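Local coordinates for Alpha/beta hydrolase (Novosphingobium aromaticivorans, PDB 3BWX), which is probably a hydrolase of the alpha/beta-hydrolase family, its natural substrate not established, and binds calcium in the crystal, at residues A124-D129 with L231-E236; V258-I263 with P272-A277; D14-H19 with E62-G67. The protein carries 1 engineered substitution. All blocks are in the same frame, centred on the assembly; numbering follows the deposited sequence.

In the fold
All three interactions reach one mixed beta-sheet. Interactions 1 and 2 are neighbours, with centres about 9 Å apart, because strand 230-235 pairs with strand 122-128 on one side and with strand 255-260 on the other. Interaction 1 is wholly buried and joins two parallel strands by main-chain bonds. Interaction 2 is partly buried at the sheet edge; it sets the last strand against helix 272-282 with thin apolar packing and a water bridge. Interaction 3 lies beyond the chain's centre, about 25 Å from interaction 1 between centres. It ties an antiparallel strand to a loop through polar and charged side chains, from a buried histidine-glutamate pair to an exposed aspartate.

Interaction 1 of 3, residues A124-D129 with L231-E236; sequences AAVLND and LVLRGE
Val126, Leu127 and Asn128 pair with Leu231, Val232 and Leu233 as neighbouring parallel strands. The strand axes approach to 4.7 Å. Main-chain hydrogen bonds alternate between the strands. Leu231 N donates to Ala125 O, and Leu127 N returns a bond of 2.8 Å to Leu231 O. Leu233 N then donates to Leu127 O at 2.9 Å. Asp129 N closes the series on Leu233 O, a more bent bond at 141°.

Apolar packing covers the face that carries Val126, Leu231 and Leu233. Val126 CG1, anti to the backbone N (chi1 178°), touches Leu231 CD2 and Leu233 CD1, each at 3.9 Å. The Val126 and Leu231 side chains run side by side in the same direction. Leu281 of helix 272-282 covers this face and Met249 of helix 243-250 the other. Asn128 OD1 comes to 3.7 Å from Leu233 CB, while Asn128 ND2 binds Thr104 OG1 and Pro267 O.

The polar side-chain contact is at the strand ends. Asp129 OD1 accepts Gly235 N at 2.8 Å, from above the carboxylate plane. Asp129 OD2 binds His265 ND1 and Ser238 OG, so three groups fix the carboxylate. An alanine here would probably leave Gly235 N and the His265 imidazole without their carboxylate mate, and the imidazole freer to turn.

Neighbouring parallel strands in the C-terminal half of the sheet belong to the alpha/beta-hydrolase fold. Asp129 follows strand 122-128, a position some family members use for the triad acid instead of the more usual one after the next strand. It lies near a probable nucleophile elbow (Gly103, Ser105, Gly107), so its bond to His265 is consistent with, but does not prove, the acid-histidine pair of a catalytic triad.

Interaction 2 of 3, residues V258-I263 with P272-A277; sequences VTLPRI and PESIAA
A water links Thr259 and Glu273. It donates to Thr259 O at 2.7 Å and to Glu273 OE1, also at 2.7 Å. This is the bridge between the last strand of the alpha/beta-hydrolase sheet, 255-260, and helix 272-282, which lies against that sheet near its edge. Strand 258-260 and helix 272-277 run almost antiparallel, at 160°, with their axes 9.0 Å apart. No direct hydrogen bond joins the two segments.

Glu273 lies on the exposed side. Its CG is anti to the carbonyl carbon (chi1 -72°), and the chain extends from there past Leu260, the two side chains running in opposite directions. Glu273 CB packs on Leu260 CD1 at 3.7 Å. The carboxylate continues over the start of the turn, where Glu273 OE1 approaches Pro261 CD to 3.2 Å. Pro261 is the second residue of a type II beta turn from Leu260 to Ile263.

Ser274 is buried beside the same leucine. Its OG faces the branched end of Leu260, 3.4 Å from Leu260 CD1, with CG and CD2 little farther. This hydroxyl is not left to apolar neighbours alone, because it hydrogen-bonds Glu271 OE1 just before the helix. Leu260 also touches Leu233 on the adjoining strand and Pro267.

One turn farther along the helix, the packing is purely apolar. Ala277 presents only a methyl to the strand, and Leu231 from the next strand adjoins it. Val258 CG2 meets Ala277 CB at 3.9 Å.

Interaction 3 of 3, residues D14-H19 with E62-G67; sequences DGLRLH and EMRGRG. With EDO (1,2-ethanediol), chain R.
Asp14 and Arg64 meet tip to tip in a salt bridge. Arg64 grips the carboxylate end-on: NH2 binds Asp14 OD1 at 2.8 Å, and NH1 binds Asp14 OD2 at 3.0 Å. Both oxygens use their syn lone pairs, and the two flat groups are nearly coplanar, 26° apart. Ser12 OG also binds Asp14 OD1, and Arg64 NE pairs with Asp86 of helix 80-94, so two carboxylates share the guanidinium, which would be expected to favour its positive charge.

The second polar pair is buried. His19 ND1 donates to Glu62 OE1 at 2.7 Å along a nearly straight line, 176°. The oxygen lies in the ring plane, but the histidine meets it from above the carboxylate plane. Asp7 OD1 holds the other ring nitrogen, NE2, and Glu62 OE1 also takes Asp68 N, so both partners are fixed further. On the main chain, Glu62 N donates to His19 O at 2.9 Å. A 1,2-ethanediol, probably from the crystallisation liquor, lies at the edge of the His19 ring, its C1 3.6 Å from His19 CE1.

Leucines fill in around the arginine. Leu16 CD1 sits 3.6 Å above one face of the guanidinium, offset toward its rim, and touches Arg64 CB. Leu18 CD2 packs on Arg64 CA at 3.7 Å.

The contact joins the N-terminal antiparallel strand 17-23 to the loop after strand 58-61, which makes a type II turn from Met63 (selenomethionine in the crystal) to Arg66. The Arg-Gly-Arg-Gly sequence of this loop resembles the Arg-Gly-x-Gly segment that recurs after the corresponding strand in many alpha/beta hydrolases.

Interaction 1 of 3, residues A124-D129 with L231-E236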
ATOM      1  N   ALA A 124     -15.509  -1.892   5.356  1.00  7.50           N
ATOM      2  CA  ALA A 124     -14.541  -2.408   6.319  1.00  8.00           C
ATOM      3  C   ALA A 124     -13.165  -1.988   5.836  1.00  5.81           C
ATOM      4  O   ALA A 124     -13.004  -1.581   4.652  1.00  6.75           O
ATOM      5  CB  ALA A 124     -14.669  -3.940   6.445  1.00  8.51           C
ATOM      6  N   ALA A 125     -12.145  -2.105   6.689  1.00  7.18           N
ATOM      7  CA  ALA A 125     -10.820  -1.679   6.316  1.00  8.31           C
ATOM      8  C   ALA A 125      -9.739  -2.506   7.035  1.00  8.08           C
ATOM      9  O   ALA A 125      -9.931  -3.072   8.110  1.00  6.99           O
ATOM     10  CB  ALA A 125     -10.599  -0.194   6.566  1.00  8.53           C
ATOM     11  N   VAL A 126      -8.577  -2.498   6.406  1.00  6.52           N
ATOM     12  CA  VAL A 126      -7.370  -3.087   6.909  1.00  9.14           C
ATOM     13  C   VAL A 126      -6.281  -2.052   6.818  1.00  8.69           C
ATOM     14  O   VAL A 126      -6.070  -1.523   5.738  1.00  8.75           O
ATOM     15  CB  VAL A 126      -6.959  -4.320   6.065  1.00  9.28           C
ATOM     16  CG1 VAL A 126      -5.606  -4.916   6.605  1.00  7.12           C
ATOM     17  CG2 VAL A 126      -8.060  -5.384   6.029  1.00  8.34           C
ATOM     18  N   LEU A 127      -5.606  -1.765   7.928  1.00  7.93           N
ATOM     19  CA  LEU A 127      -4.427  -0.892   7.962  1.00  7.57           C
ATOM     20  C   LEU A 127      -3.241  -1.821   8.137  1.00 10.03           C
ATOM     21  O   LEU A 127      -3.141  -2.537   9.140  1.00  9.99           O
ATOM     22  CB  LEU A 127      -4.464   0.136   9.094  1.00  9.91           C
ATOM     23  CG  LEU A 127      -5.453   1.304   9.005  1.00  9.96           C
ATOM     24  CD1 LEU A 127      -5.398   2.124  10.312  1.00  8.40           C
ATOM     25  CD2 LEU A 127      -5.145   2.186   7.762  1.00  8.88           C
ATOM     26  N   ASN A 128      -2.364  -1.833   7.164  1.00  8.17           N
ATOM     27  CA  ASN A 128      -1.203  -2.712   7.209  1.00  7.77           C
ATOM     28  C   ASN A 128       0.034  -1.927   7.591  1.00  8.98           C
ATOM     29  O   ASN A 128       0.639  -1.200   6.791  1.00  9.52           O
ATOM     30  CB  ASN A 128      -1.008  -3.418   5.909  1.00  9.81           C
ATOM     31  CG  ASN A 128       0.180  -4.341   5.917  1.00 10.35           C
ATOM     32  OD1 ASN A 128       0.567  -4.889   6.957  1.00 10.55           O
ATOM     33  ND2 ASN A 128       0.734  -4.563   4.747  1.00  9.08           N
ATOM     34  N   ASP A 129       0.373  -2.069   8.863  1.00  9.75           N
ATOM     35  CA  ASP A 129       1.619  -1.555   9.464  1.00 10.95           C
ATOM     36  C   ASP A 129       1.760  -0.049   9.357  1.00  9.44           C
ATOM     37  O   ASP A 129       2.814   0.501   9.001  1.00 12.52           O
ATOM     38  CB  ASP A 129       2.884  -2.296   8.983  1.00 10.15           C
ATOM     39  CG  ASP A 129       4.006  -2.276  10.024  1.00 11.01           C
ATOM     40  OD1 ASP A 129       3.782  -2.857  11.073  1.00 10.45           O
ATOM     41  OD2 ASP A 129       5.051  -1.629   9.819  1.00 13.00           O
ATOM     42  N   LEU A 231      -9.388  -3.994  10.880  1.00  8.27           N
ATOM     43  CA  LEU A 231      -8.220  -4.789  11.210  1.00  6.78           C
ATOM     44  C   LEU A 231      -6.971  -3.946  11.055  1.00  8.14           C
ATOM     45  O   LEU A 231      -6.807  -3.253  10.032  1.00  8.21           O
ATOM     46  CB  LEU A 231      -8.109  -5.971  10.245  1.00  7.29           C
ATOM     47  CG  LEU A 231      -6.779  -6.792  10.221  1.00  8.05           C
ATOM     48  CD1 LEU A 231      -6.522  -7.518  11.556  1.00 12.21           C
ATOM     49  CD2 LEU A 231      -6.769  -7.801   9.025  1.00  7.48           C
ATOM     50  N   VAL A 232      -6.097  -4.061  12.057  1.00  6.65           N
ATOM     51  CA  VAL A 232      -4.764  -3.487  12.033  1.00  8.14           C
ATOM     52  C   VAL A 232      -3.749  -4.627  12.041  1.00  7.47           C
ATOM     53  O   VAL A 232      -3.758  -5.442  12.971  1.00  6.43           O
ATOM     54  CB  VAL A 232      -4.517  -2.542  13.202  1.00  8.41           C
ATOM     55  CG1 VAL A 232      -3.117  -1.919  13.079  1.00  7.79           C
ATOM     56  CG2 VAL A 232      -5.543  -1.456  13.255  1.00  9.59           C
ATOM     57  N   LEU A 233      -2.914  -4.729  11.033  1.00  8.75           N
ATOM     58  CA  LEU A 233      -1.796  -5.650  10.995  1.00  7.74           C
ATOM     59  C   LEU A 233      -0.528  -4.895  11.386  1.00  6.52           C
ATOM     60  O   LEU A 233      -0.271  -3.769  10.970  1.00  8.11           O
ATOM     61  CB  LEU A 233      -1.642  -6.284   9.573  1.00  7.28           C
ATOM     62  CG  LEU A 233      -2.799  -7.190   9.097  1.00  8.91           C
ATOM     63  CD1 LEU A 233      -2.789  -7.438   7.596  1.00 10.93           C
ATOM     64  CD2 LEU A 233      -2.814  -8.517   9.867  1.00 12.19           C
ATOM     65  N   ARG A 234       0.329  -5.520  12.159  1.00  6.11           N
ATOM     66  CA  ARG A 234       1.586  -4.921  12.569  1.00  8.47           C
ATOM     67  C   ARG A 234       2.692  -5.970  12.440  1.00  8.04           C
ATOM     68  O   ARG A 234       2.529  -7.101  12.929  1.00 10.11           O
ATOM     69  CB  ARG A 234       1.522  -4.442  14.043  1.00  8.91           C
ATOM     70  CG  ARG A 234       2.802  -3.803  14.467  1.00  9.29           C
ATOM     71  CD  ARG A 234       2.848  -3.387  15.905  1.00 10.89           C
ATOM     72  NE  ARG A 234       4.206  -2.895  16.075  1.00 11.99           N
ATOM     73  CZ  ARG A 234       5.241  -3.545  16.606  1.00  8.47           C
ATOM     74  NH1 ARG A 234       5.095  -4.710  17.250  1.00 10.84           N
ATOM     75  NH2 ARG A 234       6.437  -2.999  16.563  1.00  9.60           N
ATOM     76  N   GLY A 235       3.831  -5.590  11.858  1.00  9.03           N
ATOM     77  CA  GLY A 235       5.015  -6.404  11.969  1.00  8.59           C
ATOM     78  C   GLY A 235       5.610  -6.313  13.368  1.00  6.80           C
ATOM     79  O   GLY A 235       5.818  -5.201  13.843  1.00  7.99           O
ATOM     80  N   GLU A 236       5.921  -7.461  13.987  1.00  9.44           N
ATOM     81  CA  GLU A 236       6.439  -7.491  15.348  1.00  9.80           C
ATOM     82  C   GLU A 236       7.605  -6.517  15.557  1.00  8.83           C
ATOM     83  O   GLU A 236       7.715  -5.879  16.619  1.00  8.59           O
ATOM     84  CB  GLU A 236       6.903  -8.892  15.662  1.00 10.05           C
ATOM     85  CG  GLU A 236       7.394  -9.057  17.106  1.00 12.49           C
ATOM     86  CD  GLU A 236       7.600 -10.510  17.451  1.00 16.13           C
ATOM     87  OE1 GLU A 236       8.334 -11.172  16.691  1.00 11.08           O
ATOM     88  OE2 GLU A 236       7.030 -10.953  18.467  1.00 21.53           O
TER

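Interaction 2 of 3, residues V258-I263 with P272-A277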
ATOM      1  N   VAL A 258      -3.606  -7.745  14.770  1.00  9.72           N
ATOM      2  CA  VAL A 258      -2.809  -8.971  14.533  1.00 10.12           C
ATOM      3  C   VAL A 258      -1.358  -8.593  14.358  1.00  7.61           C
ATOM      4  O   VAL A 258      -1.022  -7.773  13.502  1.00  8.26           O
ATOM      5  CB  VAL A 258      -3.364  -9.762  13.336  1.00 10.03           C
ATOM      6  CG1 VAL A 258      -2.420 -10.931  12.982  1.00  7.66           C
ATOM      7  CG2 VAL A 258      -4.826 -10.184  13.599  1.00  7.64           C
ATOM      8  N   THR A 259      -0.493  -9.171  15.175  1.00  6.48           N
ATOM      9  CA  THR A 259       0.932  -8.942  15.042  1.00  8.56           C
ATOM     10  C   THR A 259       1.570 -10.157  14.382  1.00  9.47           C
ATOM     11  O   THR A 259       1.357 -11.279  14.825  1.00  9.14           O
ATOM     12  CB  THR A 259       1.579  -8.684  16.404  1.00  9.90           C
ATOM     13  OG1 THR A 259       1.007  -7.485  16.979  1.00 10.09           O
ATOM     14  CG2 THR A 259       3.119  -8.558  16.262  1.00 10.38           C
ATOM     15  N   LEU A 260       2.351  -9.915  13.325  1.00  6.86           N
ATOM     16  CA  LEU A 260       3.046 -10.942  12.538  1.00  9.79           C
ATOM     17  C   LEU A 260       4.416 -11.170  13.138  1.00 11.57           C
ATOM     18  O   LEU A 260       5.235 -10.258  13.206  1.00  8.70           O
ATOM     19  CB  LEU A 260       3.150 -10.558  11.057  1.00  7.96           C
ATOM     20  CG  LEU A 260       1.942 -10.652  10.128  1.00  7.30           C
ATOM     21  CD1 LEU A 260       1.313 -12.108  10.162  1.00 10.10           C
ATOM     22  CD2 LEU A 260       0.941  -9.569  10.417  1.00 11.34           C
ATOM     23  N   PRO A 261       4.665 -12.390  13.629  1.00  9.45           N
ATOM     24  CA  PRO A 261       5.992 -12.647  14.250  1.00 12.66           C
ATOM     25  C   PRO A 261       7.195 -12.496  13.326  1.00  8.53           C
ATOM     26  O   PRO A 261       7.124 -12.872  12.139  1.00 11.10           O
ATOM     27  CB  PRO A 261       5.882 -14.106  14.719  1.00 14.33           C
ATOM     28  CG  PRO A 261       4.410 -14.354  14.819  1.00 19.76           C
ATOM     29  CD  PRO A 261       3.758 -13.537  13.732  1.00 12.93           C
ATOM     30  N   ARG A 262       8.274 -11.931  13.866  1.00 10.63           N
ATOM     31  CA  ARG A 262       9.595 -11.905  13.221  1.00 13.58           C
ATOM     32  C   ARG A 262       9.652 -11.135  11.896  1.00 12.82           C
ATOM     33  O   ARG A 262      10.532 -11.382  11.075  1.00 17.85           O
ATOM     34  CB  ARG A 262      10.123 -13.331  13.004  1.00 17.11           C
ATOM     35  CG  ARG A 262      10.123 -14.113  14.303  1.00 20.98           C
ATOM     36  CD  ARG A 262      11.221 -15.161  14.472  1.00 18.88           C
ATOM     37  NE  ARG A 262      12.309 -15.212  13.486  1.00 22.38           N
ATOM     38  CZ  ARG A 262      13.558 -14.786  13.711  1.00 26.98           C
ATOM     39  NH1 ARG A 262      13.907 -14.263  14.874  1.00 29.61           N
ATOM     40  NH2 ARG A 262      14.477 -14.898  12.767  1.00 29.74           N
ATOM     41  N   ILE A 263       8.725 -10.217  11.674  1.00 11.49           N
ATOM     42  CA  ILE A 263       8.825  -9.382  10.511  1.00 14.05           C
ATOM     43  C   ILE A 263       8.540  -7.946  10.902  1.00 11.41           C
ATOM     44  O   ILE A 263       7.874  -7.673  11.897  1.00 10.74           O
ATOM     45  CB  ILE A 263       7.921  -9.835   9.320  1.00 13.96           C
ATOM     46  CG1 ILE A 263       6.455  -9.633   9.608  1.00 13.77           C
ATOM     47  CG2 ILE A 263       8.161 -11.288   8.860  1.00 15.36           C
ATOM     48  CD1 ILE A 263       5.570 -10.006   8.399  1.00 19.51           C
ATOM     49  N   PRO A 272       0.322 -16.656   6.167  1.00  9.04           N
ATOM     50  CA  PRO A 272      -0.948 -17.290   6.519  1.00 10.21           C
ATOM     51  C   PRO A 272      -1.796 -16.548   7.543  1.00  9.80           C
ATOM     52  O   PRO A 272      -3.035 -16.443   7.391  1.00 10.41           O
ATOM     53  CB  PRO A 272      -0.526 -18.639   7.074  1.00 12.47           C
ATOM     54  CG  PRO A 272       0.758 -18.928   6.315  1.00 14.90           C
ATOM     55  CD  PRO A 272       1.445 -17.609   6.235  1.00 11.61           C
ATOM     56  N   GLU A 273      -1.137 -16.028   8.573  1.00  9.41           N
ATOM     57  CA  GLU A 273      -1.855 -15.293   9.603  1.00 10.78           C
ATOM     58  C   GLU A 273      -2.502 -13.994   9.030  1.00  8.54           C
ATOM     59  O   GLU A 273      -3.566 -13.576   9.505  1.00  9.68           O
ATOM     60  CB  GLU A 273      -0.945 -15.001  10.776  1.00 13.02           C
ATOM     61  CG  GLU A 273      -0.648 -16.267  11.577  1.00  9.57           C
ATOM     62  CD  GLU A 273       0.622 -16.247  12.404  1.00 23.08           C
ATOM     63  OE1 GLU A 273       1.349 -15.219  12.453  1.00 20.47           O
ATOM     64  OE2 GLU A 273       0.885 -17.292  13.027  1.00 21.36           O
ATOM     65  N   SER A 274      -1.828 -13.333   8.078  1.00  8.74           N
ATOM     66  CA  SER A 274      -2.372 -12.137   7.463  1.00  8.06           C
ATOM     67  C   SER A 274      -3.578 -12.494   6.632  1.00  5.87           C
ATOM     68  O   SER A 274      -4.589 -11.788   6.638  1.00  8.21           O
ATOM     69  CB  SER A 274      -1.334 -11.473   6.543  1.00  7.28           C
ATOM     70  OG  SER A 274      -0.193 -11.010   7.275  1.00 10.60           O
ATOM     71  N   ILE A 275      -3.467 -13.544   5.841  1.00  8.08           N
ATOM     72  CA  ILE A 275      -4.565 -13.988   4.949  1.00  7.88           C
ATOM     73  C   ILE A 275      -5.795 -14.288   5.821  1.00  6.28           C
ATOM     74  O   ILE A 275      -6.920 -13.845   5.527  1.00  9.13           O
ATOM     75  CB  ILE A 275      -4.154 -15.201   4.091  1.00  6.91           C
ATOM     76  CG1 ILE A 275      -3.009 -14.812   3.148  1.00  9.51           C
ATOM     77  CG2 ILE A 275      -5.360 -15.815   3.347  1.00 11.37           C
ATOM     78  CD1 ILE A 275      -2.245 -16.023   2.639  1.00  8.25           C
ATOM     79  N   ALA A 276      -5.588 -15.093   6.845  1.00  7.83           N
ATOM     80  CA  ALA A 276      -6.675 -15.480   7.753  1.00  6.93           C
ATOM     81  C   ALA A 276      -7.288 -14.246   8.421  1.00  7.02           C
ATOM     82  O   ALA A 276      -8.488 -14.140   8.551  1.00  8.40           O
ATOM     83  CB  ALA A 276      -6.189 -16.463   8.817  1.00  6.35           C
ATOM     84  N   ALA A 277      -6.443 -13.282   8.824  1.00  6.57           N
ATOM     85  CA  ALA A 277      -6.926 -12.035   9.451  1.00  6.48           C
ATOM     86  C   ALA A 277      -7.837 -11.237   8.506  1.00  6.75           C
ATOM     87  O   ALA A 277      -8.881 -10.760   8.907  1.00  8.38           O
ATOM     88  CB  ALA A 277      -5.761 -11.166   9.967  1.00  7.59           C
TER
HETATM   89  O   HOH W   1      -0.027 -13.469  13.921  1.00 12.37           O

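Interaction 3 of 3, residues D14-H19 with E62-G67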
ATOM      1  N   ASP A  14      -5.673  16.585 -13.732  1.00  9.47           N
ATOM      2  CA  ASP A  14      -4.623  17.236 -14.470  1.00  8.30           C
ATOM      3  C   ASP A  14      -4.123  16.437 -15.679  1.00  8.78           C
ATOM      4  O   ASP A  14      -3.139  16.819 -16.345  1.00  8.24           O
ATOM      5  CB  ASP A  14      -3.479  17.706 -13.554  1.00 10.97           C
ATOM      6  CG  ASP A  14      -2.870  16.611 -12.708  1.00 12.00           C
ATOM      7  OD1 ASP A  14      -3.441  15.525 -12.587  1.00  9.06           O
ATOM      8  OD2 ASP A  14      -1.786  16.862 -12.132  1.00 10.14           O
ATOM      9  N   GLY A  15      -4.836  15.378 -16.024  1.00  7.97           N
ATOM     10  CA  GLY A  15      -4.644  14.781 -17.327  1.00  7.96           C
ATOM     11  C   GLY A  15      -3.795  13.504 -17.456  1.00  7.85           C
ATOM     12  O   GLY A  15      -3.523  13.034 -18.568  1.00 10.59           O
ATOM     13  N   LEU A  16      -3.401  12.934 -16.313  1.00  6.33           N
ATOM     14  CA  LEU A  16      -2.616  11.689 -16.317  1.00  6.53           C
ATOM     15  C   LEU A  16      -3.516  10.485 -16.477  1.00  8.50           C
ATOM     16  O   LEU A  16      -4.601  10.427 -15.915  1.00  9.81           O
ATOM     17  CB  LEU A  16      -1.820  11.519 -15.008  1.00  5.80           C
ATOM     18  CG  LEU A  16      -0.734  12.569 -14.738  1.00 10.66           C
ATOM     19  CD1 LEU A  16       0.043  12.146 -13.452  1.00 10.37           C
ATOM     20  CD2 LEU A  16       0.168  12.800 -15.924  1.00 14.00           C
ATOM     21  N   ARG A  17      -3.036   9.497 -17.245  1.00  7.06           N
ATOM     22  CA  ARG A  17      -3.637   8.200 -17.302  1.00  7.35           C
ATOM     23  C   ARG A  17      -3.051   7.363 -16.201  1.00  7.35           C
ATOM     24  O   ARG A  17      -1.879   7.030 -16.202  1.00  7.98           O
ATOM     25  CB  ARG A  17      -3.364   7.520 -18.648  1.00  8.82           C
ATOM     26  CG  ARG A  17      -4.149   6.213 -18.862  1.00  8.04           C
ATOM     27  CD  ARG A  17      -3.640   5.398 -20.061  1.00 13.51           C
ATOM     28  NE  ARG A  17      -2.303   4.840 -19.826  1.00 13.80           N
ATOM     29  CZ  ARG A  17      -1.435   4.428 -20.768  1.00 15.54           C
ATOM     30  NH1 ARG A  17      -1.709   4.519 -22.082  1.00 19.14           N
ATOM     31  NH2 ARG A  17      -0.259   3.964 -20.387  1.00 23.45           N
ATOM     32  N   LEU A  18      -3.907   7.016 -15.260  1.00  5.84           N
ATOM     33  CA  LEU A  18      -3.500   6.235 -14.086  1.00  5.90           C
ATOM     34  C   LEU A  18      -4.086   4.820 -14.250  1.00  8.28           C
ATOM     35  O   LEU A  18      -5.137   4.614 -14.882  1.00  7.21           O
ATOM     36  CB  LEU A  18      -4.011   6.916 -12.838  1.00  7.87           C
ATOM     37  CG  LEU A  18      -3.483   8.345 -12.653  1.00  6.44           C
ATOM     38  CD1 LEU A  18      -4.017   8.920 -11.313  1.00  9.64           C
ATOM     39  CD2 LEU A  18      -1.915   8.409 -12.675  1.00  8.47           C
ATOM     40  N   HIS A  19      -3.383   3.867 -13.666  1.00  6.71           N
ATOM     41  CA  HIS A  19      -3.609   2.431 -13.913  1.00  7.42           C
ATOM     42  C   HIS A  19      -4.079   1.658 -12.689  1.00  5.07           C
ATOM     43  O   HIS A  19      -3.598   1.883 -11.596  1.00  7.33           O
ATOM     44  CB  HIS A  19      -2.328   1.837 -14.402  1.00  8.32           C
ATOM     45  CG  HIS A  19      -2.356   0.365 -14.597  1.00  7.36           C
ATOM     46  ND1 HIS A  19      -1.478  -0.476 -13.932  1.00  8.96           N
ATOM     47  CD2 HIS A  19      -3.137  -0.434 -15.368  1.00  7.07           C
ATOM     48  CE1 HIS A  19      -1.736  -1.733 -14.286  1.00  8.69           C
ATOM     49  NE2 HIS A  19      -2.709  -1.729 -15.183  1.00  9.11           N
ATOM     50  N   GLU A  62      -2.465   2.072  -8.923  1.00  8.49           N
ATOM     51  CA  GLU A  62      -1.098   2.556  -8.776  1.00  6.99           C
ATOM     52  C   GLU A  62      -1.120   4.093  -8.863  1.00  7.59           C
ATOM     53  O   GLU A  62      -1.723   4.648  -9.786  1.00  7.99           O
ATOM     54  CB  GLU A  62      -0.241   2.007  -9.934  1.00 10.88           C
ATOM     55  CG  GLU A  62      -0.445   0.521 -10.098  1.00 14.48           C
ATOM     56  CD  GLU A  62       0.485  -0.110 -11.062  1.00 11.22           C
ATOM     57  OE1 GLU A  62       0.565   0.288 -12.265  1.00  9.36           O
ATOM     58  OE2 GLU A  62       1.140  -1.048 -10.591  1.00 12.35           O
HETATM   59  N   MSE A  63      -0.477   4.751  -7.896  1.00  8.68           N
HETATM   60  CA  MSE A  63      -0.478   6.194  -7.906  1.00  7.18           C
HETATM   61  C   MSE A  63       0.377   6.744  -9.051  1.00  7.37           C
HETATM   62  O   MSE A  63       1.227   6.020  -9.649  1.00  8.28           O
HETATM   63  CB  MSE A  63       0.006   6.712  -6.561  1.00 10.71           C
HETATM   64  CG  MSE A  63      -0.945   6.341  -5.455  1.00  8.52           C
HETATM   65 SE   MSE A  63      -2.861   6.837  -5.603  0.75 10.37          SE
HETATM   66  CE  MSE A  63      -3.524   5.322  -6.692  1.00 10.41           C
ATOM     67  N   ARG A  64       0.167   8.013  -9.382  1.00  7.24           N
ATOM     68  CA  ARG A  64       0.983   8.655 -10.405  1.00  8.69           C
ATOM     69  C   ARG A  64       2.438   8.417 -10.019  1.00  7.42           C
ATOM     70  O   ARG A  64       2.813   8.493  -8.828  1.00  6.96           O
ATOM     71  CB  ARG A  64       0.714  10.165 -10.498  1.00  9.52           C
ATOM     72  CG  ARG A  64       0.878  10.929  -9.186  1.00  8.40           C
ATOM     73  CD  ARG A  64       0.645  12.427  -9.286  1.00  8.21           C
ATOM     74  NE  ARG A  64      -0.738  12.683  -9.621  1.00  8.81           N
ATOM     75  CZ  ARG A  64      -1.195  13.723 -10.288  1.00 11.74           C
ATOM     76  NH1 ARG A  64      -0.386  14.621 -10.781  1.00  5.73           N
ATOM     77  NH2 ARG A  64      -2.501  13.822 -10.505  1.00  9.85           N
ATOM     78  N   GLY A  65       3.245   8.106 -11.021  1.00  7.09           N
ATOM     79  CA  GLY A  65       4.678   7.890 -10.853  1.00  8.15           C
ATOM     80  C   GLY A  65       5.070   6.492 -10.424  1.00  7.00           C
ATOM     81  O   GLY A  65       6.257   6.244 -10.178  1.00  9.45           O
ATOM     82  N   ARG A  66       4.099   5.594 -10.268  1.00  8.63           N
ATOM     83  CA  ARG A  66       4.406   4.220  -9.861  1.00  7.71           C
ATOM     84  C   ARG A  66       3.866   3.243 -10.879  1.00  9.19           C
ATOM     85  O   ARG A  66       2.770   3.409 -11.412  1.00 10.38           O
ATOM     86  CB  ARG A  66       3.792   3.853  -8.503  1.00  9.91           C
ATOM     87  CG  ARG A  66       4.427   4.545  -7.304  1.00  8.80           C
ATOM     88  CD  ARG A  66       3.990   5.978  -7.108  1.00 10.81           C
ATOM     89  NE  ARG A  66       4.415   6.466  -5.803  1.00  8.56           N
ATOM     90  CZ  ARG A  66       4.438   7.745  -5.471  1.00  9.50           C
ATOM     91  NH1 ARG A  66       4.045   8.682  -6.303  1.00  9.00           N
ATOM     92  NH2 ARG A  66       4.870   8.065  -4.275  1.00  8.10           N
ATOM     93  N   GLY A  67       4.639   2.193 -11.130  1.00  9.25           N
ATOM     94  CA  GLY A  67       4.168   1.116 -12.007  1.00  8.09           C
ATOM     95  C   GLY A  67       3.850   1.626 -13.372  1.00  7.35           C
ATOM     96  O   GLY A  67       4.653   2.356 -13.975  1.00  8.90           O
TER
HETATM   97  C1  EDO R 301       1.452  -3.244 -13.390  1.00 29.00           C
HETATM   98  O1  EDO R 301       2.479  -3.545 -14.336  1.00 44.76           O
HETATM   99  C2  EDO R 301       2.113  -3.172 -12.046  1.00 21.41           C
HETATM  100  O2  EDO R 301       3.001  -2.081 -12.133  1.00 35.83           O